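Local atomic coordinates of exoglucanase A (Cellulomonas fimi, PDB entry 7CBD), a protein that hydrolyses beta-1,4-glucosidic bonds of cellulose with inversion of anomeric configuration, releasing cellobiose from the non-reducing ends of chains through its family 6 catalytic domain. Residues V52-I57 with F89-Y94; I140-T145 with I184-N189. All coordinates share one frame; numbering follows the deposited sequence.

Contact 1: V52-I57 with F89-Y94; sequences VWMDRI and FNLVIY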
loop_
_atom_site.group_PDB
_atom_site.type_symbol
_atom_site.label_atom_id
_atom_site.label_comp_id
_atom_site.label_asym_id
_atom_site.label_seq_id
_atom_site.Cartn_x
_atom_site.Cartn_y
_atom_site.Cartn_z
ATOM N N VAL A 52 9.492 0.336 -5.150
ATOM C CA VAL A 52 9.510 0.591 -6.583
ATOM C C VAL A 52 8.405 -0.234 -7.226
ATOM O O VAL A 52 8.352 -1.459 -7.054
ATOM C CB VAL A 52 10.884 0.246 -7.181
ATOM C CG1 VAL A 52 10.828 0.315 -8.701
ATOM C CG2 VAL A 52 11.941 1.183 -6.615
ATOM N N TRP A 53 7.521 0.430 -7.967
ATOM C CA TRP A 53 6.351 -0.214 -8.559
ATOM C C TRP A 53 6.641 -0.587 -10.006
ATOM O O TRP A 53 6.943 0.285 -10.828
ATOM C CB TRP A 53 5.142 0.722 -8.526
ATOM C CG TRP A 53 4.566 0.922 -7.162
ATOM C CD1 TRP A 53 5.188 1.486 -6.075
ATOM C CD2 TRP A 53 3.248 0.559 -6.729
ATOM N NE1 TRP A 53 4.327 1.500 -4.996
ATOM C CE2 TRP A 53 3.135 0.935 -5.372
ATOM C CE3 TRP A 53 2.152 -0.043 -7.353
ATOM C CZ2 TRP A 53 1.974 0.714 -4.633
ATOM C CZ3 TRP A 53 1.001 -0.253 -6.614
ATOM C CH2 TRP A 53 0.918 0.127 -5.273
ATOM N N MET A 54 6.512 -1.875 -10.328
ATOM C CA MET A 54 6.473 -2.305 -11.723
ATOM C C MET A 54 5.006 -2.304 -12.159
ATOM O O MET A 54 4.344 -3.334 -12.264
ATOM C CB MET A 54 7.138 -3.667 -11.884
ATOM C CG MET A 54 8.651 -3.626 -11.651
ATOM S SD MET A 54 9.560 -2.706 -12.919
ATOM C CE MET A 54 10.175 -1.293 -12.006
ATOM N N ASP A 55 4.479 -1.094 -12.370
ATOM C CA ASP A 55 3.047 -0.923 -12.609
ATOM C C ASP A 55 2.651 -1.069 -14.071
ATOM O O ASP A 55 1.472 -0.900 -14.399
ATOM C CB ASP A 55 2.519 0.397 -12.020
ATOM C CG ASP A 55 3.229 1.628 -12.561
ATOM O OD1 ASP A 55 4.235 1.489 -13.279
ATOM O OD2 ASP A 55 2.770 2.754 -12.260
ATOM N N ARG A 56 3.601 -1.387 -14.943
ATOM C CA ARG A 56 3.344 -1.677 -16.344
ATOM C C ARG A 56 4.609 -2.308 -16.899
ATOM O O ARG A 56 5.694 -2.165 -16.323
ATOM C CB ARG A 56 2.971 -0.417 -17.136
ATOM C CG ARG A 56 3.836 0.779 -16.829
ATOM C CD ARG A 56 3.398 2.004 -17.631
ATOM N NE ARG A 56 3.878 3.263 -17.067
ATOM C CZ ARG A 56 3.959 4.409 -17.738
ATOM N NH1 ARG A 56 4.400 5.499 -17.125
ATOM N NH2 ARG A 56 3.604 4.471 -19.016
ATOM N N ILE A 57 4.464 -2.989 -18.036
ATOM C CA ILE A 57 5.602 -3.684 -18.634
ATOM C C ILE A 57 6.741 -2.714 -18.940
ATOM O O ILE A 57 7.917 -3.032 -18.728
ATOM C CB ILE A 57 5.148 -4.473 -19.875
ATOM C CG1 ILE A 57 4.429 -5.746 -19.435
ATOM C CG2 ILE A 57 6.337 -4.773 -20.798
ATOM C CD1 ILE A 57 3.510 -6.323 -20.503
ATOM N N PHE A 89 14.999 -4.587 -0.644
ATOM C CA PHE A 89 14.493 -3.790 -1.748
ATOM C C PHE A 89 13.012 -4.112 -1.906
ATOM O O PHE A 89 12.656 -5.255 -2.195
ATOM C CB PHE A 89 15.281 -4.153 -3.011
ATOM C CG PHE A 89 14.702 -3.596 -4.277
ATOM C CD1 PHE A 89 14.540 -2.233 -4.436
ATOM C CD2 PHE A 89 14.314 -4.435 -5.314
ATOM C CE1 PHE A 89 14.004 -1.713 -5.601
ATOM C CE2 PHE A 89 13.787 -3.923 -6.477
ATOM C CZ PHE A 89 13.631 -2.557 -6.621
ATOM N N ASN A 90 12.151 -3.119 -1.675
ATOM C CA ASN A 90 10.710 -3.305 -1.827
ATOM C C ASN A 90 10.307 -3.119 -3.283
ATOM O O ASN A 90 10.556 -2.063 -3.869
ATOM C CB ASN A 90 9.951 -2.309 -0.956
ATOM C CG ASN A 90 10.108 -2.596 0.515
ATOM O OD1 ASN A 90 9.512 -3.536 1.034
ATOM N ND2 ASN A 90 10.911 -1.787 1.197
ATOM N N LEU A 91 9.655 -4.135 -3.848
ATOM C CA LEU A 91 9.285 -4.180 -5.254
ATOM C C LEU A 91 7.807 -4.534 -5.328
ATOM O O LEU A 91 7.368 -5.471 -4.656
ATOM C CB LEU A 91 10.080 -5.312 -5.895
ATOM C CG LEU A 91 10.587 -5.305 -7.345
ATOM C CD1 LEU A 91 10.556 -6.712 -7.953
ATOM C CD2 LEU A 91 9.939 -4.307 -8.241
ATOM N N VAL A 92 7.033 -3.807 -6.131
ATOM C CA VAL A 92 5.606 -4.095 -6.274
ATOM C C VAL A 92 5.343 -4.758 -7.619
ATOM O O VAL A 92 5.653 -4.191 -8.677
ATOM C CB VAL A 92 4.722 -2.854 -6.099
ATOM C CG1 VAL A 92 3.266 -3.293 -5.927
ATOM C CG2 VAL A 92 5.181 -2.045 -4.901
ATOM N N ILE A 93 4.754 -5.949 -7.554
ATOM C CA ILE A 93 4.313 -6.712 -8.711
ATOM C C ILE A 93 2.844 -6.341 -8.922
ATOM O O ILE A 93 2.006 -6.591 -8.050
ATOM C CB ILE A 93 4.468 -8.216 -8.424
ATOM C CG1 ILE A 93 5.901 -8.540 -7.983
ATOM C CG2 ILE A 93 4.044 -9.057 -9.617
ATOM C CD1 ILE A 93 6.964 -8.183 -8.999
ATOM N N TYR A 94 2.531 -5.695 -10.048
ATOM C CA TYR A 94 1.228 -5.044 -10.189
ATOM C C TYR A 94 0.850 -4.904 -11.656
ATOM O O TYR A 94 0.805 -3.788 -12.189
ATOM C CB TYR A 94 1.251 -3.663 -9.516
ATOM C CG TYR A 94 -0.087 -2.947 -9.378
ATOM C CD1 TYR A 94 -1.224 -3.610 -8.936
ATOM C CD2 TYR A 94 -0.188 -1.585 -9.644
ATOM C CE1 TYR A 94 -2.442 -2.943 -8.793
ATOM C CE2 TYR A 94 -1.384 -0.914 -9.500
ATOM C CZ TYR A 94 -2.506 -1.594 -9.071
ATOM O OH TYR A 94 -3.691 -0.902 -8.928
#
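Trp-53 and Val-92 are bridge partners on neighbouring parallel strands, and their side chains lie side by side and point the same way. Val-92 holds CG1 anti to its backbone N (chi1 -166°), which turns CG2 onto the indole: this methyl sits 3.5 Å from the centroid of the Trp-53 five-membered ring, almost on the ring normal, a clear CH-pi contact. CG1 continues along the ring system and meets Trp-53 CE3 at 3.7 Å. The far rim of the indole then turns to Tyr-94 in an offset edge-to-face pair, the edge of Trp-53 toward the face of the phenol, with planes at 81° and Trp-53 CZ3 lying 3.5 Å from Tyr-94 CD2. Trp-53 NE1 bonds to Ile-364 O and Tyr-94 OH to Asp-100, tethering both rings. The strands are the two ends of a beta-alpha-beta crossover in the distorted parallel alpha/beta barrel of family 6 glycosidases, and Tyr-94 lies about 5 Å, side chain to side chain, from Asp-149, the predicted proton donor. An alanine in place of Trp-53 would probably leave the Val-92 methyls without their aromatic cover, the Tyr-94 ring without its edge-on neighbour and Ile-364 O without this donor. On the other face, Val-52 CG2 touches the edge of the Phe-89 ring at CE1 (3.7 Å), while Leu-91 CD2 packs on Met-54 CG, also at 3.7 Å. Between the faces run three backbone bonds: Val-52 N to Asn-90 O, Val-92 N to Val-52 O (2.8 Å) and Met-54 N to Val-92 O (3.0 Å).

Contact 2: I140-T145 with I184-N189; sequences IRIAAT and IPNVYN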
loop_
_atom_site.group_PDB
_atom_site.type_symbol
_atom_site.label_atom_id
_atom_site.label_comp_id
_atom_site.label_asym_id
_atom_site.label_seq_id
_atom_site.Cartn_x
_atom_site.Cartn_y
_atom_site.Cartn_z
ATOM N N ILE A 140 21.486 -8.840 -1.938
ATOM C CA ILE A 140 20.351 -8.088 -1.422
ATOM C C ILE A 140 19.169 -9.037 -1.242
ATOM O O ILE A 140 19.172 -10.174 -1.720
ATOM C CB ILE A 140 19.969 -6.877 -2.299
ATOM C CG1 ILE A 140 19.426 -7.336 -3.657
ATOM C CG2 ILE A 140 21.156 -5.915 -2.436
ATOM C CD1 ILE A 140 18.883 -6.203 -4.491
ATOM N N ARG A 141 18.166 -8.559 -0.517
ATOM C CA ARG A 141 16.894 -9.246 -0.376
ATOM C C ARG A 141 15.834 -8.411 -1.073
ATOM O O ARG A 141 15.893 -7.180 -1.047
ATOM C CB ARG A 141 16.532 -9.407 1.104
ATOM C CG ARG A 141 17.552 -10.206 1.894
ATOM C CD ARG A 141 17.275 -10.156 3.385
ATOM N NE ARG A 141 18.218 -11.003 4.105
ATOM C CZ ARG A 141 18.332 -11.071 5.425
ATOM N NH1 ARG A 141 17.574 -10.319 6.214
ATOM N NH2 ARG A 141 19.219 -11.897 5.957
ATOM N N ILE A 142 14.874 -9.074 -1.706
ATOM C CA ILE A 142 13.779 -8.394 -2.388
ATOM C C ILE A 142 12.485 -8.795 -1.695
ATOM O O ILE A 142 12.167 -9.988 -1.605
ATOM C CB ILE A 142 13.742 -8.724 -3.891
ATOM C CG1 ILE A 142 15.076 -8.331 -4.562
ATOM C CG2 ILE A 142 12.548 -8.033 -4.541
ATOM C CD1 ILE A 142 16.044 -9.480 -4.753
ATOM N N ALA A 143 11.758 -7.812 -1.176
ATOM C CA ALA A 143 10.420 -8.041 -0.647
ATOM C C ALA A 143 9.452 -7.658 -1.753
ATOM O O ALA A 143 9.316 -6.478 -2.083
ATOM C CB ALA A 143 10.168 -7.217 0.611
ATOM N N ALA A 144 8.823 -8.656 -2.351
ATOM C CA ALA A 144 7.914 -8.451 -3.470
ATOM C C ALA A 144 6.495 -8.375 -2.921
ATOM O O ALA A 144 5.975 -9.366 -2.389
ATOM C CB ALA A 144 8.056 -9.605 -4.458
ATOM N N THR A 145 5.885 -7.190 -3.014
ATOM C CA THR A 145 4.465 -7.061 -2.716
ATOM C C THR A 145 3.688 -7.575 -3.924
ATOM O O THR A 145 3.831 -7.041 -5.029
ATOM C CB THR A 145 4.113 -5.602 -2.419
ATOM O OG1 THR A 145 4.627 -5.232 -1.135
ATOM C CG2 THR A 145 2.596 -5.404 -2.411
ATOM N N ILE A 184 13.427 -18.024 -6.309
ATOM C CA ILE A 184 14.614 -17.194 -6.132
ATOM C C ILE A 184 14.823 -17.022 -4.629
ATOM O O ILE A 184 13.964 -16.425 -3.964
ATOM C CB ILE A 184 14.446 -15.843 -6.841
ATOM C CG1 ILE A 184 13.955 -16.079 -8.277
ATOM C CG2 ILE A 184 15.749 -15.033 -6.799
ATOM C CD1 ILE A 184 13.625 -14.827 -9.047
ATOM N N PRO A 185 15.910 -17.544 -4.052
ATOM C CA PRO A 185 15.968 -17.673 -2.585
ATOM C C PRO A 185 16.006 -16.361 -1.830
ATOM O O PRO A 185 15.658 -16.349 -0.642
ATOM C CB PRO A 185 17.249 -18.486 -2.347
ATOM C CG PRO A 185 18.058 -18.256 -3.575
ATOM C CD PRO A 185 17.072 -18.174 -4.699
ATOM N N ASN A 186 16.445 -15.269 -2.451
ATOM C CA ASN A 186 16.486 -13.978 -1.782
ATOM C C ASN A 186 15.260 -13.123 -2.068
ATOM O O ASN A 186 15.268 -11.927 -1.758
ATOM C CB ASN A 186 17.783 -13.224 -2.109
ATOM C CG ASN A 186 18.012 -13.068 -3.603
ATOM O OD1 ASN A 186 17.589 -13.906 -4.409
ATOM N ND2 ASN A 186 18.692 -11.996 -3.982
ATOM N N VAL A 187 14.213 -13.701 -2.655
ATOM C CA VAL A 187 12.942 -13.011 -2.856
ATOM C C VAL A 187 11.956 -13.503 -1.807
ATOM O O VAL A 187 11.852 -14.713 -1.556
ATOM C CB VAL A 187 12.396 -13.221 -4.280
ATOM C CG1 VAL A 187 11.030 -12.551 -4.438
ATOM C CG2 VAL A 187 13.366 -12.666 -5.305
ATOM N N TYR A 188 11.240 -12.555 -1.195
ATOM C CA TYR A 188 10.287 -12.795 -0.117
ATOM C C TYR A 188 8.948 -12.251 -0.586
ATOM O O TYR A 188 8.834 -11.061 -0.888
ATOM C CB TYR A 188 10.755 -12.070 1.157
ATOM C CG TYR A 188 12.066 -12.652 1.657
ATOM C CD1 TYR A 188 12.074 -13.592 2.679
ATOM C CD2 TYR A 188 13.287 -12.311 1.069
ATOM C CE1 TYR A 188 13.259 -14.173 3.115
ATOM C CE2 TYR A 188 14.486 -12.885 1.497
ATOM C CZ TYR A 188 14.461 -13.822 2.521
ATOM O OH TYR A 188 15.628 -14.418 2.960
ATOM N N ASN A 189 7.947 -13.121 -0.679
ATOM C CA ASN A 189 6.670 -12.779 -1.293
ATOM C C ASN A 189 5.668 -12.385 -0.221
ATOM O O ASN A 189 5.328 -13.201 0.649
ATOM C CB ASN A 189 6.126 -13.968 -2.077
ATOM C CG ASN A 189 6.949 -14.275 -3.295
ATOM O OD1 ASN A 189 7.534 -13.385 -3.904
ATOM N ND2 ASN A 189 7.010 -15.546 -3.658
#
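A chi1 of 55° places CG of Asn-186 between its own backbone N and carbonyl carbon, and from there the amide swings across to Ile-140. ND2 donates to Ile-140 O at 2.9 Å, and the acceptor lies within 7° of the amide plane, although ND2 itself is tilted from the plane of the Ile-140 carbonyl. The backbone oxygen of the same asparagine receives Ile-142 N, also at 2.9 Å, so a single residue grips the start of the neighbouring strand at two successive peptide groups. CD1 of Ile-142 rests against this amide, 3.7 Å from Asn-186 ND2. Asn-186 belongs to a type I turn, Ile-184 to Val-187, that leads from helix 161-182 into strand 187-192. The parallel ladder then continues with Tyr-188 N to Ile-142 O and Ala-144 N to Tyr-188 O.

Tyr-188 has CG anti to its carbonyl carbon (chi1 -65°), which brings the ring edge beside Ile-142 O, with CD2 at 3.7 Å. Its CE2 also meets Arg-141 CB at 4.1 Å, and the extended arginine crosses the phenol obliquely. The polar ends reach the N-terminal segment: Tyr-188 OH meets Val-6 N, Arg-141 NH1 meets Pro-9 O, and His-5 stacks on the tyrosine ring. On the opposite face of the sheet, Val-187 CG1 and Ala-144 CB come within 4.2 Å, and Val-187 and Asn-189 touch helix 161-182.

This is a beta-alpha-beta unit of the barrel, away from the predicted catalytic residues. The asparagine amide extends the hydrogen bonding between the strands by one bond, with a side-chain N-H in place of a backbone one; it satisfies a carbonyl that the turn leaves too far from the backbone N-H of Asn-186, and the bond probably fixes the amide's rotation.

In the fold
After strand 14-15 and helices 19-30 and 36-45, strand 52-54 opens contact 1; the chain then passes through helices 58-61 and 69-83 and returns in strand 87-93, where the contact closes. Helix 114-132 follows, and strand 141-146 opens contact 2, which closes at strand 187-192 after helix 161-182. The two loops therefore follow in series, neither nested nor crossed. They are joined side by side in one sheet, because strand 87-93 is the neighbour of strand 141-146: a probable hydrogen bond links Phe-89 N to Arg-141 O, and another links Leu-91 O to Thr-145 N. Together they tie four consecutive strands of the barrel wall, with the centres of the two contacts about 12 Å apart and contact 1 nearer the predicted catalytic aspartates.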